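PDB 6YXQ: activating signal cointegrator 1 complex subunit 2 from Homo sapiens, which binds polyubiquitin chains and, as a partner of ASCC3 in the ASCC complex, takes part in DNA alkylation repair and the rescue of stalled ribosomes. Local coordinates for residues 200-205 with 271-276; 277-282 with 324-329; 262-265 with 269-272; 168-173 with 256-261. One frame throughout, in Å; residues are numbered along the deposited sequence.

Contact 1: 200-205 with 271-276; sequences ETLPTI and CQTFQK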
loop_
_atom_site.group_PDB
_atom_site.type_symbol
_atom_site.label_atom_id
_atom_site.label_comp_id
_atom_site.label_asym_id
_atom_site.label_seq_id
_atom_site.Cartn_x
_atom_site.Cartn_y
_atom_site.Cartn_z
ATOM N N GLU B 200 -19.190 -10.352 -6.874
ATOM C CA GLU B 200 -19.707 -10.758 -5.574
ATOM C C GLU B 200 -19.468 -9.695 -4.513
ATOM O O GLU B 200 -20.210 -9.634 -3.523
ATOM C CB GLU B 200 -19.075 -12.084 -5.148
ATOM C CG GLU B 200 -19.141 -13.178 -6.203
ATOM C CD GLU B 200 -18.342 -14.404 -5.811
ATOM O OE1 GLU B 200 -18.149 -14.619 -4.596
ATOM O OE2 GLU B 200 -17.898 -15.146 -6.714
ATOM N N THR B 201 -18.464 -8.841 -4.714
ATOM C CA THR B 201 -18.151 -7.812 -3.735
ATOM C C THR B 201 -19.066 -6.603 -3.868
ATOM O O THR B 201 -19.270 -5.874 -2.888
ATOM C CB THR B 201 -16.688 -7.407 -3.884
ATOM O OG1 THR B 201 -15.875 -8.581 -3.775
ATOM C CG2 THR B 201 -16.279 -6.400 -2.819
ATOM N N LEU B 202 -19.644 -6.388 -5.049
ATOM C CA LEU B 202 -20.453 -5.188 -5.251
ATOM C C LEU B 202 -21.631 -5.078 -4.291
ATOM O O LEU B 202 -21.858 -3.970 -3.777
ATOM C CB LEU B 202 -20.927 -5.114 -6.705
ATOM C CG LEU B 202 -19.891 -4.448 -7.606
ATOM C CD1 LEU B 202 -20.265 -4.627 -9.043
ATOM C CD2 LEU B 202 -19.787 -2.981 -7.281
ATOM N N PRO B 203 -22.406 -6.133 -4.007
ATOM C CA PRO B 203 -23.476 -5.980 -3.008
ATOM C C PRO B 203 -22.984 -5.453 -1.669
ATOM O O PRO B 203 -23.674 -4.631 -1.050
ATOM C CB PRO B 203 -24.053 -7.395 -2.898
ATOM C CG PRO B 203 -23.786 -8.007 -4.212
ATOM C CD PRO B 203 -22.486 -7.439 -4.690
ATOM N N THR B 204 -21.805 -5.885 -1.209
ATOM C CA THR B 204 -21.275 -5.352 0.043
ATOM C C THR B 204 -20.939 -3.876 -0.107
ATOM O O THR B 204 -21.278 -3.058 0.759
ATOM C CB THR B 204 -20.045 -6.141 0.488
ATOM O OG1 THR B 204 -18.892 -5.662 -0.214
ATOM C CG2 THR B 204 -20.228 -7.624 0.207
ATOM N N ILE B 205 -20.298 -3.514 -1.222
ATOM C CA ILE B 205 -19.927 -2.120 -1.474
ATOM C C ILE B 205 -21.148 -1.219 -1.362
ATOM O O ILE B 205 -21.175 -0.265 -0.572
ATOM C CB ILE B 205 -19.266 -1.975 -2.856
ATOM C CG1 ILE B 205 -17.953 -2.765 -2.910
ATOM C CG2 ILE B 205 -19.057 -0.508 -3.176
ATOM C CD1 ILE B 205 -17.163 -2.564 -4.189
ATOM N N CYS B 271 -15.937 -1.075 -14.884
ATOM C CA CYS B 271 -17.131 -0.238 -14.755
ATOM C C CYS B 271 -18.405 -0.994 -15.096
ATOM O O CYS B 271 -19.435 -0.819 -14.432
ATOM C CB CYS B 271 -17.009 0.995 -15.653
ATOM S SG CYS B 271 -15.862 2.251 -15.104
ATOM N N GLN B 272 -18.368 -1.815 -16.146
ATOM C CA GLN B 272 -19.564 -2.562 -16.510
ATOM C C GLN B 272 -19.982 -3.488 -15.380
ATOM O O GLN B 272 -21.171 -3.568 -15.043
ATOM C CB GLN B 272 -19.340 -3.341 -17.801
ATOM C CG GLN B 272 -20.583 -4.066 -18.286
ATOM C CD GLN B 272 -21.748 -3.129 -18.593
ATOM O OE1 GLN B 272 -22.674 -2.984 -17.790
ATOM N NE2 GLN B 272 -21.709 -2.499 -19.765
ATOM N N THR B 273 -19.017 -4.170 -14.758
ATOM C CA THR B 273 -19.329 -4.946 -13.563
ATOM C C THR B 273 -20.074 -4.094 -12.545
ATOM O O THR B 273 -21.077 -4.535 -11.973
ATOM C CB THR B 273 -18.047 -5.520 -12.957
ATOM O OG1 THR B 273 -17.275 -6.144 -13.989
ATOM C CG2 THR B 273 -18.375 -6.540 -11.875
ATOM N N PHE B 274 -19.624 -2.849 -12.348
ATOM C CA PHE B 274 -20.326 -1.930 -11.456
ATOM C C PHE B 274 -21.735 -1.646 -11.960
ATOM O O PHE B 274 -22.709 -1.722 -11.203
ATOM C CB PHE B 274 -19.547 -0.622 -11.318
ATOM C CG PHE B 274 -18.495 -0.640 -10.248
ATOM C CD1 PHE B 274 -17.277 -1.264 -10.464
ATOM C CD2 PHE B 274 -18.709 -0.005 -9.039
ATOM C CE1 PHE B 274 -16.299 -1.270 -9.486
ATOM C CE2 PHE B 274 -17.733 -0.013 -8.052
ATOM C CZ PHE B 274 -16.526 -0.645 -8.276
ATOM N N GLN B 275 -21.866 -1.317 -13.245
ATOM C CA GLN B 275 -23.170 -0.882 -13.726
ATOM C C GLN B 275 -24.163 -2.033 -13.795
ATOM O O GLN B 275 -25.372 -1.798 -13.739
ATOM C CB GLN B 275 -23.027 -0.195 -15.084
ATOM C CG GLN B 275 -24.307 0.462 -15.581
ATOM C CD GLN B 275 -24.957 1.375 -14.558
ATOM O OE1 GLN B 275 -24.281 2.031 -13.768
ATOM N NE2 GLN B 275 -26.284 1.421 -14.573
ATOM N N LYS B 276 -23.677 -3.271 -13.890
ATOM C CA LYS B 276 -24.559 -4.426 -13.780
ATOM C C LYS B 276 -25.358 -4.389 -12.483
ATOM O O LYS B 276 -26.460 -4.947 -12.412
ATOM C CB LYS B 276 -23.732 -5.710 -13.886
ATOM C CG LYS B 276 -24.233 -6.885 -13.070
ATOM C CD LYS B 276 -23.533 -8.166 -13.491
ATOM C CE LYS B 276 -23.903 -9.326 -12.589
ATOM N NZ LYS B 276 -23.360 -10.601 -13.119
#
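L202 of helix 193-216 lays a methyl over the ring of F274 on the short helix 271-275, a helix-helix CH-pi contact inside the mostly helical N-terminal part of the protein that binds ASCC3. CD2 of L202 sits 3.8 Å from the centroid of the F274 ring and 21° off its normal, displaced toward the rim, and the two side chains run crosswise. F274 CG stands anti to its carbonyl carbon (chi1 -86°), which sets the ring beside L202. The other methyl follows the backbone: L202 CD1 is 3.6 Å from F274 CA and 3.9 Å from T273 CG2. Shortening this leucine to an alanine is likely to leave that face of the F274 ring without the CD2 methyl, and F274 CA and T273 CG2 without CD1. Away from this buried pair the segments are looser. E200 and Q272 are exposed, and K276 meets D199 in a salt bridge. T201 and I205 pack on L14 of the ASCC3 chain, and T204 on F17 of that chain. T204 OG1 donates to T201 O at 2.7 Å, in the carbonyl plane on a lone pair with a C=O...donor angle of 144°, an oxygen that I205 N shares.

Contact 2: 277-282 with 324-329; sequences HDFCYR and MEIFHI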
loop_
_atom_site.group_PDB
_atom_site.type_symbol
_atom_site.label_atom_id
_atom_site.label_comp_id
_atom_site.label_asym_id
_atom_site.label_seq_id
_atom_site.Cartn_x
_atom_site.Cartn_y
_atom_site.Cartn_z
ATOM N N HIS B 277 -24.837 -3.711 -11.460
ATOM C CA HIS B 277 -25.513 -3.591 -10.175
ATOM C C HIS B 277 -26.188 -2.236 -10.004
ATOM O O HIS B 277 -26.371 -1.776 -8.872
ATOM C CB HIS B 277 -24.531 -3.846 -9.031
ATOM C CG HIS B 277 -24.111 -5.280 -8.899
ATOM N ND1 HIS B 277 -24.610 -6.115 -7.924
ATOM C CD2 HIS B 277 -23.237 -6.023 -9.618
ATOM C CE1 HIS B 277 -24.060 -7.310 -8.045
ATOM N NE2 HIS B 277 -23.222 -7.280 -9.065
ATOM N N ASP B 278 -26.555 -1.586 -11.111
ATOM C CA ASP B 278 -27.315 -0.335 -11.093
ATOM C C ASP B 278 -26.591 0.748 -10.289
ATOM O O ASP B 278 -27.181 1.430 -9.450
ATOM C CB ASP B 278 -28.731 -0.573 -10.558
ATOM C CG ASP B 278 -29.695 0.545 -10.926
ATOM O OD1 ASP B 278 -29.432 1.266 -11.917
ATOM O OD2 ASP B 278 -30.716 0.698 -10.218
ATOM N N PHE B 279 -25.295 0.916 -10.569
ATOM C CA PHE B 279 -24.461 1.758 -9.713
ATOM C C PHE B 279 -24.710 3.246 -9.943
ATOM O O PHE B 279 -24.798 4.015 -8.976
ATOM C CB PHE B 279 -22.981 1.431 -9.921
ATOM C CG PHE B 279 -22.111 1.818 -8.761
ATOM C CD1 PHE B 279 -21.972 0.975 -7.673
ATOM C CD2 PHE B 279 -21.440 3.028 -8.755
ATOM C CE1 PHE B 279 -21.175 1.332 -6.595
ATOM C CE2 PHE B 279 -20.640 3.394 -7.680
ATOM C CZ PHE B 279 -20.510 2.543 -6.598
ATOM N N CYS B 280 -24.813 3.669 -11.209
ATOM C CA CYS B 280 -25.053 5.079 -11.514
ATOM C C CYS B 280 -26.269 5.623 -10.783
ATOM O O CYS B 280 -26.228 6.736 -10.245
ATOM C CB CYS B 280 -25.227 5.281 -13.020
ATOM S SG CYS B 280 -23.731 5.155 -13.994
ATOM N N TYR B 281 -27.371 4.866 -10.773
ATOM C CA TYR B 281 -28.553 5.334 -10.059
ATOM C C TYR B 281 -28.337 5.289 -8.552
ATOM O O TYR B 281 -28.769 6.197 -7.826
ATOM C CB TYR B 281 -29.784 4.507 -10.433
ATOM C CG TYR B 281 -30.963 4.798 -9.528
ATOM C CD1 TYR B 281 -31.598 6.033 -9.564
ATOM C CD2 TYR B 281 -31.413 3.859 -8.609
ATOM C CE1 TYR B 281 -32.659 6.320 -8.726
ATOM C CE2 TYR B 281 -32.478 4.137 -7.764
ATOM C CZ TYR B 281 -33.095 5.368 -7.828
ATOM O OH TYR B 281 -34.151 5.652 -6.992
ATOM N N ARG B 282 -27.672 4.244 -8.060
ATOM C CA ARG B 282 -27.511 4.104 -6.618
ATOM C C ARG B 282 -26.707 5.260 -6.041
ATOM O O ARG B 282 -27.062 5.811 -4.993
ATOM C CB ARG B 282 -26.864 2.762 -6.289
ATOM C CG ARG B 282 -27.866 1.617 -6.172
ATOM C CD ARG B 282 -28.850 1.859 -5.045
ATOM N NE ARG B 282 -28.259 1.616 -3.729
ATOM C CZ ARG B 282 -28.120 0.412 -3.181
ATOM N NH1 ARG B 282 -28.523 -0.671 -3.838
ATOM N NH2 ARG B 282 -27.575 0.287 -1.976
HETATM N N MSE B 324 -19.149 12.002 -8.399
HETATM C CA MSE B 324 -19.525 12.380 -9.760
HETATM C C MSE B 324 -18.510 11.906 -10.798
HETATM O O MSE B 324 -18.871 11.548 -11.926
HETATM C CB MSE B 324 -19.710 13.886 -9.876
HETATM C CG MSE B 324 -21.104 14.336 -9.533
HETATM SE SE MSE B 324 -21.115 15.219 -7.844
HETATM C CE MSE B 324 -20.580 16.982 -8.466
ATOM N N GLU B 325 -17.233 11.909 -10.413
ATOM C CA GLU B 325 -16.208 11.393 -11.312
ATOM C C GLU B 325 -16.397 9.899 -11.554
ATOM O O GLU B 325 -16.232 9.421 -12.681
ATOM C CB GLU B 325 -14.821 11.698 -10.753
ATOM C CG GLU B 325 -14.543 13.192 -10.683
ATOM C CD GLU B 325 -13.169 13.534 -10.140
ATOM O OE1 GLU B 325 -12.664 12.790 -9.270
ATOM O OE2 GLU B 325 -12.601 14.556 -10.585
ATOM N N ILE B 326 -16.758 9.150 -10.510
ATOM C CA ILE B 326 -17.087 7.737 -10.685
ATOM C C ILE B 326 -18.238 7.582 -11.672
ATOM O O ILE B 326 -18.178 6.773 -12.615
ATOM C CB ILE B 326 -17.420 7.101 -9.322
ATOM C CG1 ILE B 326 -16.169 7.030 -8.450
ATOM C CG2 ILE B 326 -18.006 5.714 -9.494
ATOM C CD1 ILE B 326 -16.453 6.706 -7.011
ATOM N N PHE B 327 -19.315 8.349 -11.450
ATOM C CA PHE B 327 -20.477 8.316 -12.335
ATOM C C PHE B 327 -20.064 8.523 -13.785
ATOM O O PHE B 327 -20.445 7.751 -14.677
ATOM C CB PHE B 327 -21.484 9.386 -11.910
ATOM C CG PHE B 327 -22.795 9.338 -12.663
ATOM C CD1 PHE B 327 -22.920 9.921 -13.921
ATOM C CD2 PHE B 327 -23.911 8.740 -12.097
ATOM C CE1 PHE B 327 -24.124 9.889 -14.607
ATOM C CE2 PHE B 327 -25.124 8.710 -12.775
ATOM C CZ PHE B 327 -25.232 9.282 -14.031
ATOM N N HIS B 328 -19.269 9.563 -14.037
ATOM C CA HIS B 328 -18.905 9.851 -15.417
ATOM C C HIS B 328 -17.968 8.798 -15.993
ATOM O O HIS B 328 -18.048 8.498 -17.188
ATOM C CB HIS B 328 -18.272 11.228 -15.539
ATOM C CG HIS B 328 -18.026 11.625 -16.956
ATOM N ND1 HIS B 328 -16.772 11.614 -17.523
ATOM C CD2 HIS B 328 -18.881 12.003 -17.935
ATOM C CE1 HIS B 328 -16.863 11.985 -18.789
ATOM N NE2 HIS B 328 -18.131 12.227 -19.064
ATOM N N ILE B 329 -17.071 8.234 -15.178
ATOM C CA ILE B 329 -16.175 7.194 -15.677
ATOM C C ILE B 329 -16.987 6.003 -16.172
ATOM O O ILE B 329 -16.745 5.470 -17.267
ATOM C CB ILE B 329 -15.165 6.785 -14.589
ATOM C CG1 ILE B 329 -14.131 7.882 -14.370
ATOM C CG2 ILE B 329 -14.453 5.503 -14.957
ATOM C CD1 ILE B 329 -13.261 7.649 -13.157
#
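C280 and F327 bring helices 279-300 and 306-340 together, their CA atoms only 5.7 Å apart, and three kinds of interaction can be told apart. The first is sulfur-aromatic: C280 SG lies over one face of the F327 ring, 4.2 Å from its centroid and 20° off the normal, set toward the rim. The second is carbonyl to ring edge. C280 O lies in the ring plane at the edge of F327, 3.4 Å from CE2, so one residue meets the ring both from above and at its margin. With CG anti to the backbone N (chi1 -173°), the F327 ring extends across to the C280 turn. The third is apolar: C280 CB also packs on F327 CE2, while F279 CE2 and I326 CG2 meet at 4.0 Å in an oblique approach. Without the F327 ring, as with an alanine here, C280 SG would probably lose its aromatic partner and a gap would open between the two helices. All four side chains are buried. Around them, Q275 OE1 accepts the backbone N-H of C280 at the start of helix 279-300. F327 meets Y371 and F367 edge-to-face, both on helix 365-374, whereas I326 faces L260, W261 and L264 of helix 243-266 and F279 touches L206 of helix 193-216.

Contact 3: 262-265 with 269-272; sequences AFLD and LACQ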
loop_
_atom_site.group_PDB
_atom_site.type_symbol
_atom_site.label_atom_id
_atom_site.label_comp_id
_atom_site.label_asym_id
_atom_site.label_seq_id
_atom_site.Cartn_x
_atom_site.Cartn_y
_atom_site.Cartn_z
ATOM N N ALA B 262 -10.274 5.833 -7.250
ATOM C CA ALA B 262 -8.912 5.484 -7.636
ATOM C C ALA B 262 -8.876 4.139 -8.341
ATOM O O ALA B 262 -8.156 3.964 -9.333
ATOM C CB ALA B 262 -8.001 5.470 -6.410
ATOM N N PHE B 263 -9.656 3.177 -7.851
ATOM C CA PHE B 263 -9.697 1.880 -8.508
ATOM C C PHE B 263 -10.185 2.011 -9.941
ATOM O O PHE B 263 -9.611 1.411 -10.853
ATOM C CB PHE B 263 -10.585 0.911 -7.734
ATOM C CG PHE B 263 -10.798 -0.389 -8.439
ATOM C CD1 PHE B 263 -9.717 -1.137 -8.872
ATOM C CD2 PHE B 263 -12.078 -0.858 -8.685
ATOM C CE1 PHE B 263 -9.907 -2.337 -9.526
ATOM C CE2 PHE B 263 -12.279 -2.057 -9.339
ATOM C CZ PHE B 263 -11.190 -2.799 -9.762
ATOM N N LEU B 264 -11.241 2.796 -10.162
ATOM C CA LEU B 264 -11.757 2.923 -11.522
ATOM C C LEU B 264 -10.873 3.801 -12.392
ATOM O O LEU B 264 -10.923 3.683 -13.622
ATOM C CB LEU B 264 -13.186 3.465 -11.504
ATOM C CG LEU B 264 -14.197 2.459 -10.950
ATOM C CD1 LEU B 264 -15.584 3.066 -10.914
ATOM C CD2 LEU B 264 -14.189 1.161 -11.754
ATOM N N ASP B 265 -10.072 4.673 -11.779
ATOM C CA ASP B 265 -9.109 5.467 -12.534
ATOM C C ASP B 265 -7.971 4.591 -13.036
ATOM O O ASP B 265 -7.482 4.776 -14.155
ATOM C CB ASP B 265 -8.580 6.609 -11.660
ATOM C CG ASP B 265 -7.479 7.419 -12.336
ATOM O OD1 ASP B 265 -7.757 8.087 -13.358
ATOM O OD2 ASP B 265 -6.337 7.404 -11.825
ATOM N N LEU B 269 -11.942 -0.875 -16.938
ATOM C CA LEU B 269 -12.665 -2.041 -17.445
ATOM C C LEU B 269 -13.629 -2.628 -16.419
ATOM O O LEU B 269 -14.492 -3.435 -16.789
ATOM C CB LEU B 269 -11.686 -3.132 -17.891
ATOM C CG LEU B 269 -11.026 -3.010 -19.264
ATOM C CD1 LEU B 269 -9.965 -4.074 -19.403
ATOM C CD2 LEU B 269 -12.038 -3.134 -20.386
ATOM N N ALA B 270 -13.503 -2.248 -15.146
ATOM C CA ALA B 270 -14.367 -2.782 -14.105
ATOM C C ALA B 270 -15.767 -2.191 -14.159
ATOM O O ALA B 270 -16.695 -2.773 -13.581
ATOM C CB ALA B 270 -13.735 -2.519 -12.739
ATOM N N CYS B 271 -15.937 -1.075 -14.884
ATOM C CA CYS B 271 -17.131 -0.238 -14.755
ATOM C C CYS B 271 -18.405 -0.994 -15.096
ATOM O O CYS B 271 -19.435 -0.819 -14.432
ATOM C CB CYS B 271 -17.009 0.995 -15.653
ATOM S SG CYS B 271 -15.862 2.251 -15.104
ATOM N N GLN B 272 -18.368 -1.815 -16.146
ATOM C CA GLN B 272 -19.564 -2.562 -16.510
ATOM C C GLN B 272 -19.982 -3.488 -15.380
ATOM O O GLN B 272 -21.171 -3.568 -15.043
ATOM C CB GLN B 272 -19.340 -3.341 -17.801
ATOM C CG GLN B 272 -20.583 -4.066 -18.286
ATOM C CD GLN B 272 -21.748 -3.129 -18.593
ATOM O OE1 GLN B 272 -22.674 -2.984 -17.790
ATOM N NE2 GLN B 272 -21.709 -2.499 -19.765
#
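A270 CB points into the angle between F263 and L264, so a single methyl is held by two side chains at the end of helix 243-266, where the chain turns back toward the short helix 271-275. The two partners reach it from different places. F263 has CG anti to its backbone N (chi1 173°), which sends the ring out from the helix until CE2 comes within 3.7 Å of A270 CB and CZ within 3.9 Å of that same CB. The methyl meets the ring obliquely, nearest CE2 and CZ. L264 has a different first torsion, CG anti to the carbonyl carbon (chi1 -70°), and brings CD2 to 3.8 Å from A270 CB. That leucine methyl serves a second neighbour too: C271 SG lies 3.9 Å from L264 CD2, which therefore bridges two successive residues of the returning chain. The backbones keep some distance, 6.8 Å between the CA atoms of L264 and A270, and the join between them is apolar side-chain packing throughout. All four touching residues are buried, whereas the adjoining L269 and Q272 are exposed. Beyond the turn, F263 leans on I165, L166 and C169, A270 on L198, and C271 on I329 and I330, so the turn packs against helices 162-172, 193-216 and 306-340.

Contact 4: 168-173 with 256-261; sequences LCVLFG and TCTTLW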
loop_
_atom_site.group_PDB
_atom_site.type_symbol
_atom_site.label_atom_id
_atom_site.label_comp_id
_atom_site.label_asym_id
_atom_site.label_seq_id
_atom_site.Cartn_x
_atom_site.Cartn_y
_atom_site.Cartn_z
ATOM N N LEU B 168 -4.237 -1.109 -3.339
ATOM C CA LEU B 168 -3.080 -0.842 -4.183
ATOM C C LEU B 168 -3.291 0.414 -5.005
ATOM O O LEU B 168 -2.395 1.259 -5.105
ATOM C CB LEU B 168 -2.808 -2.029 -5.106
ATOM C CG LEU B 168 -2.000 -3.170 -4.505
ATOM C CD1 LEU B 168 -1.981 -4.353 -5.462
ATOM C CD2 LEU B 168 -0.599 -2.682 -4.186
ATOM N N CYS B 169 -4.479 0.554 -5.602
ATOM C CA CYS B 169 -4.761 1.716 -6.448
ATOM C C CYS B 169 -4.785 3.002 -5.652
ATOM O O CYS B 169 -4.128 3.980 -6.037
ATOM C CB CYS B 169 -6.083 1.552 -7.200
ATOM S SG CYS B 169 -6.149 0.140 -8.299
ATOM N N VAL B 170 -5.552 3.035 -4.556
ATOM C CA VAL B 170 -5.621 4.296 -3.822
ATOM C C VAL B 170 -4.258 4.653 -3.244
ATOM O O VAL B 170 -3.950 5.836 -3.042
ATOM C CB VAL B 170 -6.694 4.248 -2.726
ATOM C CG1 VAL B 170 -6.342 3.240 -1.658
ATOM C CG2 VAL B 170 -6.888 5.618 -2.101
ATOM N N LEU B 171 -3.403 3.654 -3.005
ATOM C CA LEU B 171 -2.109 3.929 -2.394
ATOM C C LEU B 171 -1.060 4.361 -3.416
ATOM O O LEU B 171 -0.275 5.275 -3.140
ATOM C CB LEU B 171 -1.620 2.701 -1.624
ATOM C CG LEU B 171 -2.318 2.409 -0.289
ATOM C CD1 LEU B 171 -1.830 1.081 0.276
ATOM C CD2 LEU B 171 -2.151 3.525 0.737
ATOM N N PHE B 172 -1.024 3.739 -4.599
ATOM C CA PHE B 172 0.064 3.983 -5.546
ATOM C C PHE B 172 -0.413 4.556 -6.878
ATOM O O PHE B 172 0.355 4.559 -7.845
ATOM C CB PHE B 172 0.863 2.701 -5.814
ATOM C CG PHE B 172 1.296 1.965 -4.575
ATOM C CD1 PHE B 172 2.475 2.298 -3.929
ATOM C CD2 PHE B 172 0.540 0.919 -4.073
ATOM C CE1 PHE B 172 2.878 1.616 -2.792
ATOM C CE2 PHE B 172 0.938 0.233 -2.939
ATOM C CZ PHE B 172 2.108 0.581 -2.299
ATOM N N GLY B 173 -1.644 5.051 -6.965
ATOM C CA GLY B 173 -2.169 5.371 -8.274
ATOM C C GLY B 173 -1.901 6.778 -8.749
ATOM O O GLY B 173 -1.880 7.027 -9.958
ATOM N N THR B 256 -14.168 5.782 1.248
ATOM C CA THR B 256 -14.860 4.881 0.333
ATOM C C THR B 256 -14.891 5.446 -1.082
ATOM O O THR B 256 -14.587 4.740 -2.056
ATOM C CB THR B 256 -16.278 4.626 0.843
ATOM O OG1 THR B 256 -16.224 4.175 2.203
ATOM C CG2 THR B 256 -16.971 3.588 -0.011
ATOM N N CYS B 257 -15.262 6.726 -1.215
ATOM C CA CYS B 257 -15.329 7.351 -2.534
ATOM C C CYS B 257 -13.955 7.477 -3.165
ATOM O O CYS B 257 -13.797 7.215 -4.364
ATOM C CB CYS B 257 -15.990 8.726 -2.462
ATOM S SG CYS B 257 -17.661 8.763 -1.801
ATOM N N THR B 258 -12.951 7.884 -2.386
ATOM C CA THR B 258 -11.605 7.987 -2.930
ATOM C C THR B 258 -11.094 6.632 -3.401
ATOM O O THR B 258 -10.509 6.529 -4.486
ATOM C CB THR B 258 -10.673 8.589 -1.883
ATOM O OG1 THR B 258 -11.214 9.832 -1.428
ATOM C CG2 THR B 258 -9.302 8.830 -2.457
ATOM N N THR B 259 -11.325 5.574 -2.615
ATOM C CA THR B 259 -10.840 4.249 -2.994
ATOM C C THR B 259 -11.532 3.743 -4.253
ATOM O O THR B 259 -10.872 3.263 -5.185
ATOM C CB THR B 259 -11.043 3.267 -1.845
ATOM O OG1 THR B 259 -10.485 3.816 -0.648
ATOM C CG2 THR B 259 -10.359 1.951 -2.160
ATOM N N LEU B 260 -12.866 3.833 -4.300
ATOM C CA LEU B 260 -13.588 3.414 -5.497
ATOM C C LEU B 260 -13.139 4.206 -6.722
ATOM O O LEU B 260 -12.894 3.629 -7.794
ATOM C CB LEU B 260 -15.089 3.575 -5.272
ATOM C CG LEU B 260 -15.711 2.548 -4.334
ATOM C CD1 LEU B 260 -17.222 2.720 -4.273
ATOM C CD2 LEU B 260 -15.341 1.162 -4.808
ATOM N N TRP B 261 -13.013 5.527 -6.582
ATOM C CA TRP B 261 -12.623 6.339 -7.722
ATOM C C TRP B 261 -11.212 6.006 -8.184
ATOM O O TRP B 261 -10.960 5.917 -9.389
ATOM C CB TRP B 261 -12.735 7.822 -7.380
ATOM C CG TRP B 261 -12.035 8.661 -8.380
ATOM C CD1 TRP B 261 -12.536 9.112 -9.570
ATOM C CD2 TRP B 261 -10.685 9.122 -8.310
ATOM N NE1 TRP B 261 -11.581 9.839 -10.238
ATOM C CE2 TRP B 261 -10.435 9.862 -9.485
ATOM C CE3 TRP B 261 -9.664 8.988 -7.366
ATOM C CZ2 TRP B 261 -9.206 10.469 -9.737
ATOM C CZ3 TRP B 261 -8.447 9.591 -7.619
ATOM C CH2 TRP B 261 -8.228 10.322 -8.795
#
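V170 packs against T258 and T259, joining helix 162-172 to helix 243-266 by helix-helix packing in the middle of a mostly helical fold; the centre of the contact is about 4 Å from the centre of the chain. The first shell consists of methyl groups and backbone. V170 CG2 faces T258 CG2 at 4.0 Å, the two side chains crossing at about a right angle, and V170 CG1 lies 4.2 Å from T259 CG2. V170 CB comes equally near to T259 CA, in keeping with a close backbone approach of 5.3 Å between the CA atoms of V170 and T259. In V170, CG1 occupies the place between backbone N and carbonyl carbon (chi1 65°), which leaves CG2 anti to the N and directed at T258.

The second shell fixes the threonines. T259 OG1 is hydrogen-bonded to D255 O, and T258 OG1 to C254 O one turn back and to H318 NE2 of helix 306-340. With T259 OG1 held within its own helix and T258 OG1 by two partners, the CG2 methyls can face V170. F106 packs on both V170 and T258. Further out the ASCC3 chain takes hold: its L10 packs on T256 and L260, its M177 on L171, and its H178 meets W261 edge-to-face. Within the same helix, T258 O lies in the plane of the W261 ring, at its edge.

Helix 243-266 carries contacts 3 and 4, their centres about 10 Å apart, and touches contacts 1 and 2: L260 of contact 4 meets I205 and F274 of contact 1. Contacts 1 and 3 share the short helix 271-275, where F274 CE1 is 3.9 Å from L264 CD2. Contact 2, its centre about 11 Å from those of contacts 1 and 3, is tied to both through I329 CG2, 3.5 Å from C271 SG. It stands about 16 Å from contact 4 between centres, yet I326 CD1 reaches L260 CB at 3.8 Å. ASCC3 borders contacts 1, 3 and 4, whereas no other chain of the assembly touches the segments of contact 2.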